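Local coordinates for protein PelD (Pseudomonas aeruginosa, PDB 4EU0) that binds the second messenger cyclic di-GMP as an effector in pellicle formation, here as the portion carrying its GAF and degenerate GGDEF domains, at residues Y197-E200 against V201-L205; I248-A251 against E252-Q256; G290-D293 against Q294-A297. One frame throughout, in Å; residues are numbered along the deposited sequence.

Contact 1: residues Y197-E200 against V201-L205; sequences YGEE and VQRLL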
ATOM      1  N   TYR A 197     -17.338   8.404 -26.781  1.00 17.37           N
ATOM      2  CA  TYR A 197     -17.412   8.831 -25.390  1.00 17.19           C
ATOM      3  C   TYR A 197     -16.146   8.555 -24.593  1.00 16.29           C
ATOM      4  O   TYR A 197     -15.975   9.100 -23.499  1.00 15.06           O
ATOM      5  CB  TYR A 197     -18.579   8.122 -24.714  1.00 17.17           C
ATOM      6  CG  TYR A 197     -19.942   8.529 -25.232  1.00 19.04           C
ATOM      7  CD1 TYR A 197     -20.424   9.831 -25.056  1.00 19.95           C
ATOM      8  CD2 TYR A 197     -20.756   7.605 -25.883  1.00 20.96           C
ATOM      9  CE1 TYR A 197     -21.686  10.203 -25.527  1.00 21.87           C
ATOM     10  CE2 TYR A 197     -22.025   7.966 -26.350  1.00 21.86           C
ATOM     11  CZ  TYR A 197     -22.485   9.257 -26.165  1.00 22.10           C
ATOM     12  OH  TYR A 197     -23.737   9.596 -26.637  1.00 23.15           O
ATOM     13  N   GLY A 198     -15.272   7.714 -25.143  1.00 16.27           N
ATOM     14  CA  GLY A 198     -14.134   7.153 -24.409  1.00 15.67           C
ATOM     15  C   GLY A 198     -13.270   8.176 -23.702  1.00 15.32           C
ATOM     16  O   GLY A 198     -12.982   8.036 -22.512  1.00 14.68           O
ATOM     17  N   GLU A 199     -12.875   9.223 -24.417  1.00 15.84           N
ATOM     18  CA  GLU A 199     -12.007  10.225 -23.802  1.00 15.82           C
ATOM     19  C   GLU A 199     -12.682  10.920 -22.620  1.00 14.78           C
ATOM     20  O   GLU A 199     -12.077  11.055 -21.558  1.00 14.00           O
ATOM     21  CB  GLU A 199     -11.497  11.252 -24.803  1.00 17.52           C
ATOM     22  CG  GLU A 199     -10.394  12.096 -24.180  1.00 20.37           C
ATOM     23  CD  GLU A 199      -9.601  12.902 -25.168  1.00 25.89           C
ATOM     24  OE1 GLU A 199      -9.783  12.731 -26.389  1.00 28.43           O
ATOM     25  OE2 GLU A 199      -8.784  13.720 -24.712  1.00 30.54           O
ATOM     26  N   GLU A 200     -13.923  11.375 -22.803  1.00 14.26           N
ATOM     27  CA  GLU A 200     -14.588  12.098 -21.715  1.00 13.83           C
ATOM     28  C   GLU A 200     -14.950  11.199 -20.538  1.00 12.62           C
ATOM     29  O   GLU A 200     -14.892  11.635 -19.388  1.00 13.03           O
ATOM     30  CB  GLU A 200     -15.796  12.893 -22.210  1.00 13.80           C
ATOM     31  CG  GLU A 200     -15.397  14.090 -23.061  1.00 15.61           C
ATOM     32  CD  GLU A 200     -14.583  15.103 -22.296  1.00 16.38           C
ATOM     33  OE1 GLU A 200     -14.978  15.462 -21.165  1.00 15.67           O
ATOM     34  OE2 GLU A 200     -13.553  15.566 -22.837  1.00 18.76           O
ATOM     35  N   VAL A 201     -15.312   9.951 -20.823  1.00 12.44           N
ATOM     36  CA  VAL A 201     -15.547   8.978 -19.748  1.00 11.92           C
ATOM     37  C   VAL A 201     -14.248   8.766 -18.964  1.00 11.79           C
ATOM     38  O   VAL A 201     -14.238   8.795 -17.722  1.00 11.85           O
ATOM     39  CB  VAL A 201     -16.081   7.634 -20.304  1.00 11.79           C
ATOM     40  CG1 VAL A 201     -16.108   6.582 -19.216  1.00 12.05           C
ATOM     41  CG2 VAL A 201     -17.481   7.830 -20.875  1.00 12.01           C
ATOM     42  N   GLN A 202     -13.145   8.590 -19.683  1.00 12.33           N
ATOM     43  CA  GLN A 202     -11.854   8.385 -19.017  1.00 13.03           C
ATOM     44  C   GLN A 202     -11.488   9.579 -18.136  1.00 13.48           C
ATOM     45  O   GLN A 202     -11.028   9.404 -17.001  1.00 13.46           O
ATOM     46  CB  GLN A 202     -10.742   8.107 -20.023  1.00 14.21           C
ATOM     47  CG  GLN A 202      -9.450   7.600 -19.371  1.00 15.64           C
ATOM     48  CD  GLN A 202      -8.363   7.345 -20.392  1.00 19.63           C
ATOM     49  OE1 GLN A 202      -8.520   6.509 -21.285  1.00 21.20           O
ATOM     50  NE2 GLN A 202      -7.252   8.063 -20.265  1.00 21.05           N
ATOM     51  N   ARG A 203     -11.719  10.785 -18.641  1.00 13.66           N
ATOM     52  CA  ARG A 203     -11.394  11.978 -17.869  1.00 14.09           C
ATOM     53  C   ARG A 203     -12.214  12.054 -16.589  1.00 13.84           C
ATOM     54  O   ARG A 203     -11.706  12.482 -15.546  1.00 13.87           O
ATOM     55  CB  ARG A 203     -11.579  13.240 -18.707  1.00 14.64           C
ATOM     56  CG  ARG A 203     -10.482  13.435 -19.721  1.00 16.31           C
ATOM     57  CD  ARG A 203     -10.810  14.554 -20.681  1.00 18.02           C
ATOM     58  NE  ARG A 203      -9.696  14.827 -21.586  1.00 20.11           N
ATOM     59  CZ  ARG A 203      -8.682  15.640 -21.311  1.00 22.29           C
ATOM     60  NH1 ARG A 203      -8.630  16.286 -20.151  1.00 23.04           N
ATOM     61  NH2 ARG A 203      -7.718  15.815 -22.206  1.00 25.57           N
ATOM     62  N   LEU A 204     -13.483  11.650 -16.670  1.00 13.48           N
ATOM     63  CA  LEU A 204     -14.331  11.628 -15.481  1.00 13.65           C
ATOM     64  C   LEU A 204     -13.825  10.582 -14.482  1.00 13.09           C
ATOM     65  O   LEU A 204     -13.761  10.835 -13.284  1.00 12.63           O
ATOM     66  CB  LEU A 204     -15.808  11.397 -15.859  1.00 14.29           C
ATOM     67  CG  LEU A 204     -16.833  11.644 -14.746  1.00 15.65           C
ATOM     68  CD1 LEU A 204     -16.945  13.124 -14.416  1.00 18.54           C
ATOM     69  CD2 LEU A 204     -18.196  11.085 -15.139  1.00 16.58           C
ATOM     70  N   LEU A 205     -13.453   9.409 -14.982  1.00 12.85           N
ATOM     71  CA  LEU A 205     -12.903   8.362 -14.117  1.00 12.80           C
ATOM     72  C   LEU A 205     -11.590   8.827 -13.466  1.00 13.47           C
ATOM     73  O   LEU A 205     -11.395   8.651 -12.256  1.00 14.35           O
ATOM     74  CB  LEU A 205     -12.721   7.061 -14.908  1.00 12.94           C
ATOM     75  CG  LEU A 205     -14.005   6.319 -15.279  1.00 12.33           C
ATOM     76  CD1 LEU A 205     -13.677   5.245 -16.318  1.00 14.54           C
ATOM     77  CD2 LEU A 205     -14.687   5.698 -14.029  1.00 16.29           C
TER
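Glu199 and Arg203 make the charged contact here, one helical turn apart, their side chains lying alongside and pointing the same way. Glu199 runs out extended with CG anti to its backbone N (chi1 -169°), and this carries a single oxygen to the guanidinium edge. Glu199 OE2 takes weak bonds from both Arg203 NE and Arg203 NH2, each 3.4 Å long, so the salt bridge is loose but forked. Glu200 reaches the same arginine differently: its OE2 lies 3.6 Å from Arg203 CD and 4.1 Å from Arg203 NE, well out of the guanidinium plane, so opposite charges are near without an N-H pointing at the oxygen. Its other oxygen, OE1, is spoken for by a salt bridge to Arg253.

The backbone bonds are of the i to i+4 kind. Val201 N donates to Tyr197 O (2.9 Å) and does so almost straight, at 169°; Gln202 N, Arg203 N and Leu204 N follow with Gly198 O, Glu199 O and Glu200 O.

The apolar pair is Val201 CG2 with Tyr197 CB, 4.0 Å apart; the same methyl approaches the backbone oxygen Tyr197 O at 3.3 Å. The Val201 side chain also touches Leu192. This is the opening of an amphipathic helix in the GGDEF domain: charged pairs on the outer side, and aliphatic groups turned to strand 185-192 and helix 236-253.

Contact 2: residues I248-A251 against E252-Q256; sequences ILFA and ERFGQ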
ATOM      1  N   ILE A 248     -23.282   8.279  -9.602  1.00 14.84           N
ATOM      2  CA  ILE A 248     -23.839   9.604  -9.306  1.00 16.74           C
ATOM      3  C   ILE A 248     -23.063  10.658 -10.093  1.00 15.86           C
ATOM      4  O   ILE A 248     -23.657  11.559 -10.689  1.00 16.68           O
ATOM      5  CB  ILE A 248     -23.824   9.913  -7.788  1.00 17.12           C
ATOM      6  CG1 ILE A 248     -24.849   9.032  -7.056  1.00 19.14           C
ATOM      7  CG2 ILE A 248     -24.117  11.410  -7.519  1.00 19.44           C
ATOM      8  CD1 ILE A 248     -24.681   9.014  -5.545  1.00 20.96           C
ATOM      9  N   LEU A 249     -21.739  10.513 -10.104  1.00 15.37           N
ATOM     10  CA  LEU A 249     -20.847  11.411 -10.835  1.00 15.20           C
ATOM     11  C   LEU A 249     -21.121  11.348 -12.342  1.00 14.66           C
ATOM     12  O   LEU A 249     -21.224  12.375 -12.996  1.00 14.21           O
ATOM     13  CB  LEU A 249     -19.389  11.058 -10.509  1.00 15.64           C
ATOM     14  CG  LEU A 249     -18.217  11.748 -11.186  1.00 18.11           C
ATOM     15  CD1 LEU A 249     -18.168  13.227 -10.877  1.00 19.49           C
ATOM     16  CD2 LEU A 249     -16.951  11.075 -10.715  1.00 19.79           C
ATOM     17  N   PHE A 250     -21.232  10.134 -12.882  1.00 13.33           N
ATOM     18  CA  PHE A 250     -21.573   9.931 -14.296  1.00 13.55           C
ATOM     19  C   PHE A 250     -22.931  10.513 -14.654  1.00 13.58           C
ATOM     20  O   PHE A 250     -23.108  11.048 -15.758  1.00 13.45           O
ATOM     21  CB  PHE A 250     -21.583   8.447 -14.640  1.00 12.85           C
ATOM     22  CG  PHE A 250     -20.259   7.914 -15.097  1.00 15.39           C
ATOM     23  CD1 PHE A 250     -20.020   7.687 -16.450  1.00 17.68           C
ATOM     24  CD2 PHE A 250     -19.259   7.614 -14.179  1.00 18.11           C
ATOM     25  CE1 PHE A 250     -18.795   7.167 -16.879  1.00 19.00           C
ATOM     26  CE2 PHE A 250     -18.029   7.104 -14.591  1.00 18.03           C
ATOM     27  CZ  PHE A 250     -17.795   6.872 -15.943  1.00 18.98           C
ATOM     28  N   ALA A 251     -23.900  10.390 -13.747  1.00 13.84           N
ATOM     29  CA  ALA A 251     -25.228  10.969 -13.983  1.00 15.10           C
ATOM     30  C   ALA A 251     -25.146  12.486 -14.071  1.00 16.16           C
ATOM     31  O   ALA A 251     -25.806  13.088 -14.908  1.00 17.03           O
ATOM     32  CB  ALA A 251     -26.226  10.550 -12.900  1.00 15.77           C
ATOM     33  N   GLU A 252     -24.333  13.094 -13.208  1.00 16.61           N
ATOM     34  CA  GLU A 252     -24.135  14.544 -13.241  1.00 18.08           C
ATOM     35  C   GLU A 252     -23.451  14.965 -14.548  1.00 16.89           C
ATOM     36  O   GLU A 252     -23.832  15.962 -15.173  1.00 17.05           O
ATOM     37  CB  GLU A 252     -23.301  15.006 -12.042  1.00 19.46           C
ATOM     38  CG  GLU A 252     -24.064  15.018 -10.720  1.00 25.29           C
ATOM     39  CD  GLU A 252     -23.232  15.510  -9.540  1.00 31.98           C
ATOM     40  OE1 GLU A 252     -22.067  15.940  -9.743  1.00 34.69           O
ATOM     41  OE2 GLU A 252     -23.753  15.467  -8.399  1.00 35.67           O
ATOM     42  N   ARG A 253     -22.440  14.203 -14.947  1.00 15.28           N
ATOM     43  CA  ARG A 253     -21.622  14.573 -16.103  1.00 14.95           C
ATOM     44  C   ARG A 253     -22.329  14.383 -17.441  1.00 15.58           C
ATOM     45  O   ARG A 253     -22.273  15.255 -18.300  1.00 15.35           O
ATOM     46  CB  ARG A 253     -20.305  13.803 -16.090  1.00 13.60           C
ATOM     47  CG  ARG A 253     -19.438  13.973 -17.334  1.00 12.87           C
ATOM     48  CD  ARG A 253     -18.974  15.416 -17.531  1.00 14.27           C
ATOM     49  NE  ARG A 253     -18.197  15.485 -18.762  1.00 15.13           N
ATOM     50  CZ  ARG A 253     -18.718  15.577 -19.976  1.00 15.86           C
ATOM     51  NH1 ARG A 253     -20.037  15.659 -20.154  1.00 16.05           N
ATOM     52  NH2 ARG A 253     -17.904  15.617 -21.020  1.00 17.79           N
ATOM     53  N   PHE A 254     -22.972  13.234 -17.610  1.00 16.18           N
ATOM     54  CA  PHE A 254     -23.579  12.864 -18.876  1.00 17.83           C
ATOM     55  C   PHE A 254     -25.083  12.829 -18.637  1.00 20.57           C
ATOM     56  O   PHE A 254     -25.537  13.204 -17.563  1.00 22.32           O
ATOM     57  CB  PHE A 254     -23.050  11.492 -19.327  1.00 16.40           C
ATOM     58  CG  PHE A 254     -21.554  11.450 -19.555  1.00 14.88           C
ATOM     59  CD1 PHE A 254     -20.997  11.989 -20.715  1.00 14.60           C
ATOM     60  CD2 PHE A 254     -20.707  10.864 -18.613  1.00 13.71           C
ATOM     61  CE1 PHE A 254     -19.623  11.940 -20.937  1.00 14.09           C
ATOM     62  CE2 PHE A 254     -19.329  10.800 -18.823  1.00 12.54           C
ATOM     63  CZ  PHE A 254     -18.784  11.338 -19.987  1.00 13.18           C
ATOM     64  N   GLY A 255     -25.875  12.401 -19.608  1.00 22.57           N
ATOM     65  CA  GLY A 255     -27.321  12.257 -19.327  1.00 26.38           C
ATOM     66  C   GLY A 255     -27.725  11.579 -18.005  1.00 28.14           C
ATOM     67  O   GLY A 255     -27.020  10.704 -17.490  1.00 26.85           O
ATOM     68  N   GLN A 256     -28.863  11.993 -17.445  1.00 31.15           N
ATOM     69  CA  GLN A 256     -29.539  11.213 -16.409  1.00 33.45           C
ATOM     70  C   GLN A 256     -30.092   9.949 -17.077  1.00 33.79           C
ATOM     71  O   GLN A 256     -30.171   8.884 -16.456  1.00 34.32           O
ATOM     72  CB  GLN A 256     -30.671  12.024 -15.768  1.00 35.77           C
ATOM     73  CG  GLN A 256     -31.147  11.520 -14.409  1.00 38.62           C
ATOM     74  CD  GLN A 256     -30.091  11.638 -13.320  1.00 40.35           C
ATOM     75  OE1 GLN A 256     -29.638  12.735 -12.985  1.00 41.41           O
ATOM     76  NE2 GLN A 256     -29.709  10.504 -12.751  1.00 40.62           N
TER
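Phe254 has CG anti to its carbonyl carbon, beside the backbone N (chi1 -61°), and this sets its ring alongside that of Phe250, one turn earlier, both side chains pointing the same way. Gln256 behaves otherwise: it bends at chi2 (66°), which folds its amide back until NE2 is 3.5 Å from Ala251 CB.

The two rings meet obliquely, inclined by 35° with centroids 6.0 Å apart. They touch along one flank, where Phe250 CD1 is 3.9 Å from Phe254 CD2. The Phe254 ring also presents its edge to Phe250 O, and the same oxygen accepts the last helical bond, from Phe254 N at 2.9 Å. On its face the Phe254 ring carries Arg253 CG, 3.5 Å above the plane and offset toward the rim.

Farther round the helix Glu252 lies beside Ile248, its CG 3.5 Å from Ile248 O. Glu252 OE2 comes no closer than 4.2 Å to the CG2 branch of Ile248, a loose contact. Bonds from Glu252 N to Ile248 O and from Arg253 N to Leu249 O complete the turn, and at Phe254 the chain leaves helical geometry.

This is the C-terminal end of helix 236-253, laid against helix 198-207: Phe250 packs on Leu205, Leu249 on Leu204, and the charged partner of Arg253 is Glu200. Leu260 and Leu263, in the loop leading to strand 265-272, add to the cover over Phe250.

Contact 3: residues G290-D293 against Q294-A297; sequences GLND and QQVA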
ATOM      1  N   GLY A 290      -7.479  -7.922 -21.805  1.00 23.70           N
ATOM      2  CA  GLY A 290      -6.696  -7.863 -23.036  1.00 25.83           C
ATOM      3  C   GLY A 290      -5.395  -7.102 -22.890  1.00 25.56           C
ATOM      4  O   GLY A 290      -4.923  -6.482 -23.846  1.00 26.27           O
ATOM      5  N   LEU A 291      -4.820  -7.150 -21.692  1.00 25.60           N
ATOM      6  CA  LEU A 291      -3.578  -6.444 -21.398  1.00 26.23           C
ATOM      7  C   LEU A 291      -2.405  -7.417 -21.453  1.00 28.26           C
ATOM      8  O   LEU A 291      -2.590  -8.612 -21.715  1.00 29.65           O
ATOM      9  CB  LEU A 291      -3.658  -5.751 -20.029  1.00 24.19           C
ATOM     10  CG  LEU A 291      -4.861  -4.832 -19.745  1.00 23.07           C
ATOM     11  CD1 LEU A 291      -4.871  -4.362 -18.295  1.00 21.17           C
ATOM     12  CD2 LEU A 291      -4.888  -3.631 -20.695  1.00 23.48           C
ATOM     13  N   ASN A 292      -1.199  -6.903 -21.233  1.00 29.50           N
ATOM     14  CA  ASN A 292       0.007  -7.742 -21.255  1.00 31.87           C
ATOM     15  C   ASN A 292       1.001  -7.383 -20.154  1.00 31.85           C
ATOM     16  O   ASN A 292       0.856  -6.361 -19.486  1.00 30.26           O
ATOM     17  CB  ASN A 292       0.675  -7.741 -22.641  1.00 34.10           C
ATOM     18  CG  ASN A 292       1.129  -6.358 -23.082  1.00 34.78           C
ATOM     19  OD1 ASN A 292       1.837  -5.656 -22.358  1.00 34.69           O
ATOM     20  ND2 ASN A 292       0.728  -5.967 -24.286  1.00 36.15           N
ATOM     21  N   ASP A 293       2.012  -8.232 -19.978  1.00 34.03           N
ATOM     22  CA  ASP A 293       2.999  -8.071 -18.908  1.00 34.59           C
ATOM     23  C   ASP A 293       3.902  -6.842 -19.062  1.00 34.94           C
ATOM     24  O   ASP A 293       4.634  -6.490 -18.134  1.00 34.78           O
ATOM     25  CB  ASP A 293       3.841  -9.350 -18.760  1.00 36.55           C
ATOM     26  CG  ASP A 293       4.590  -9.720 -20.034  1.00 39.47           C
ATOM     27  OD1 ASP A 293       4.101  -9.424 -21.147  1.00 41.72           O
ATOM     28  OD2 ASP A 293       5.667 -10.332 -19.919  1.00 41.73           O
ATOM     29  N   GLN A 294       3.845  -6.195 -20.225  1.00 35.74           N
ATOM     30  CA  GLN A 294       4.588  -4.956 -20.445  1.00 36.35           C
ATOM     31  C   GLN A 294       3.824  -3.756 -19.888  1.00 34.73           C
ATOM     32  O   GLN A 294       4.416  -2.709 -19.610  1.00 34.46           O
ATOM     33  CB  GLN A 294       4.902  -4.752 -21.933  1.00 38.44           C
ATOM     34  CG  GLN A 294       5.596  -5.938 -22.624  1.00 41.37           C
ATOM     35  CD  GLN A 294       6.942  -6.327 -22.007  1.00 44.82           C
ATOM     36  OE1 GLN A 294       7.650  -5.497 -21.426  1.00 45.69           O
ATOM     37  NE2 GLN A 294       7.304  -7.600 -22.147  1.00 46.81           N
ATOM     38  N   GLN A 295       2.514  -3.932 -19.716  1.00 33.30           N
ATOM     39  CA  GLN A 295       1.614  -2.881 -19.238  1.00 32.13           C
ATOM     40  C   GLN A 295       1.375  -2.940 -17.731  1.00 31.14           C
ATOM     41  O   GLN A 295       1.337  -1.904 -17.058  1.00 30.51           O
ATOM     42  CB  GLN A 295       0.271  -2.967 -19.970  1.00 31.51           C
ATOM     43  CG  GLN A 295       0.331  -2.569 -21.429  1.00 32.52           C
ATOM     44  CD  GLN A 295      -0.960  -2.863 -22.164  1.00 33.23           C
ATOM     45  OE1 GLN A 295      -1.435  -4.002 -22.185  1.00 33.68           O
ATOM     46  NE2 GLN A 295      -1.528  -1.839 -22.784  1.00 31.74           N
ATOM     47  N   VAL A 296       1.194  -4.150 -17.206  1.00 31.65           N
ATOM     48  CA  VAL A 296       1.025  -4.349 -15.766  1.00 31.10           C
ATOM     49  C   VAL A 296       1.871  -5.528 -15.285  1.00 32.57           C
ATOM     50  O   VAL A 296       1.821  -6.614 -15.861  1.00 32.83           O
ATOM     51  CB  VAL A 296      -0.481  -4.503 -15.364  1.00 30.25           C
ATOM     52  CG1 VAL A 296      -1.138  -5.667 -16.101  1.00 31.58           C
ATOM     53  CG2 VAL A 296      -0.640  -4.639 -13.854  1.00 29.40           C
ATOM     54  N   ALA A 297       2.658  -5.283 -14.238  1.00 33.05           N
ATOM     55  CA  ALA A 297       3.540  -6.287 -13.644  1.00 35.24           C
ATOM     56  C   ALA A 297       3.818  -5.895 -12.196  1.00 35.42           C
ATOM     57  O   ALA A 297       3.797  -4.707 -11.867  1.00 34.75           O
ATOM     58  CB  ALA A 297       4.842  -6.391 -14.426  1.00 36.58           C
TER
HETATM   59  O   HOH W   1      -2.642  -4.989 -24.604  1.00 18.66           O
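Asn292 and Gln295 send their side chains across each other at about a right angle, with the two amide planes inclined by 32°. Gln295, extended beyond CG, reaches back along the preceding residues and brings OE1 to Asn292 N, accepting from it at 3.1 Å with the donor in the plane of the amide carbonyl. A water bridges that OE1 to Gly290 O, donating to both, so the oxygen is gripped twice. The other arm of the amide, NE2, is bonded to Arg219 O.

Asn292 itself has CG placed between its backbone N and carbonyl carbon (chi1 61°), which turns OD1 forward along the chain. There it accepts from Gln294 N at 3.0 Å and, weakly, from Gln295 N. The carbonyl oxygen of the same residue accepts from two donors: Gln295 N, whose N-H it shares with OD1, at 2.9 Å and standing above the carbonyl plane, and Val296 N at 3.2 Å, nearly in line with the bond. An Asx turn closed by OD1 thus overlaps a type I beta turn over Asp293 and Gln294, the combination known as an Asx motif. It redirects the C-terminal tail after helix 280-288.

Leu291 is also crossed by Gln295 at about a right angle; Gln295 OE1 lies 3.6 Å from Leu291 CB, and both residues rest on Leu218 of edge strand 214-219. At the turn's corner Asp293 and Gln294 point the same way, carboxylate and amide planes 67° apart, with Gln294 NE2 3.8 Å from Asp293 OD1. Val296 packs back on Leu285 and Phe286.

How the contacts relate
Contacts 1 and 2 form one interface between neighbouring helices of the GGDEF domain, their centres 12 Å apart. Glu200 OE1 meets Arg253 NH2 at 2.9 Å, and, on the buried side of the helices, Val201 CG1 packs on Phe250 CE1 at 3.6 Å. Contact 2 is the nearer to the cyclic di-GMP site, which includes the RxxD pair Arg210 and Asp213: the side chain of Ile248 in contact 2 is about 7 Å from the bound ligand, that of Leu204 in contact 1 about 12 Å. Contact 3 stands apart, its nearest atoms about 11 Å from contact 1 and about 17 Å from contact 2, away from the ligand site.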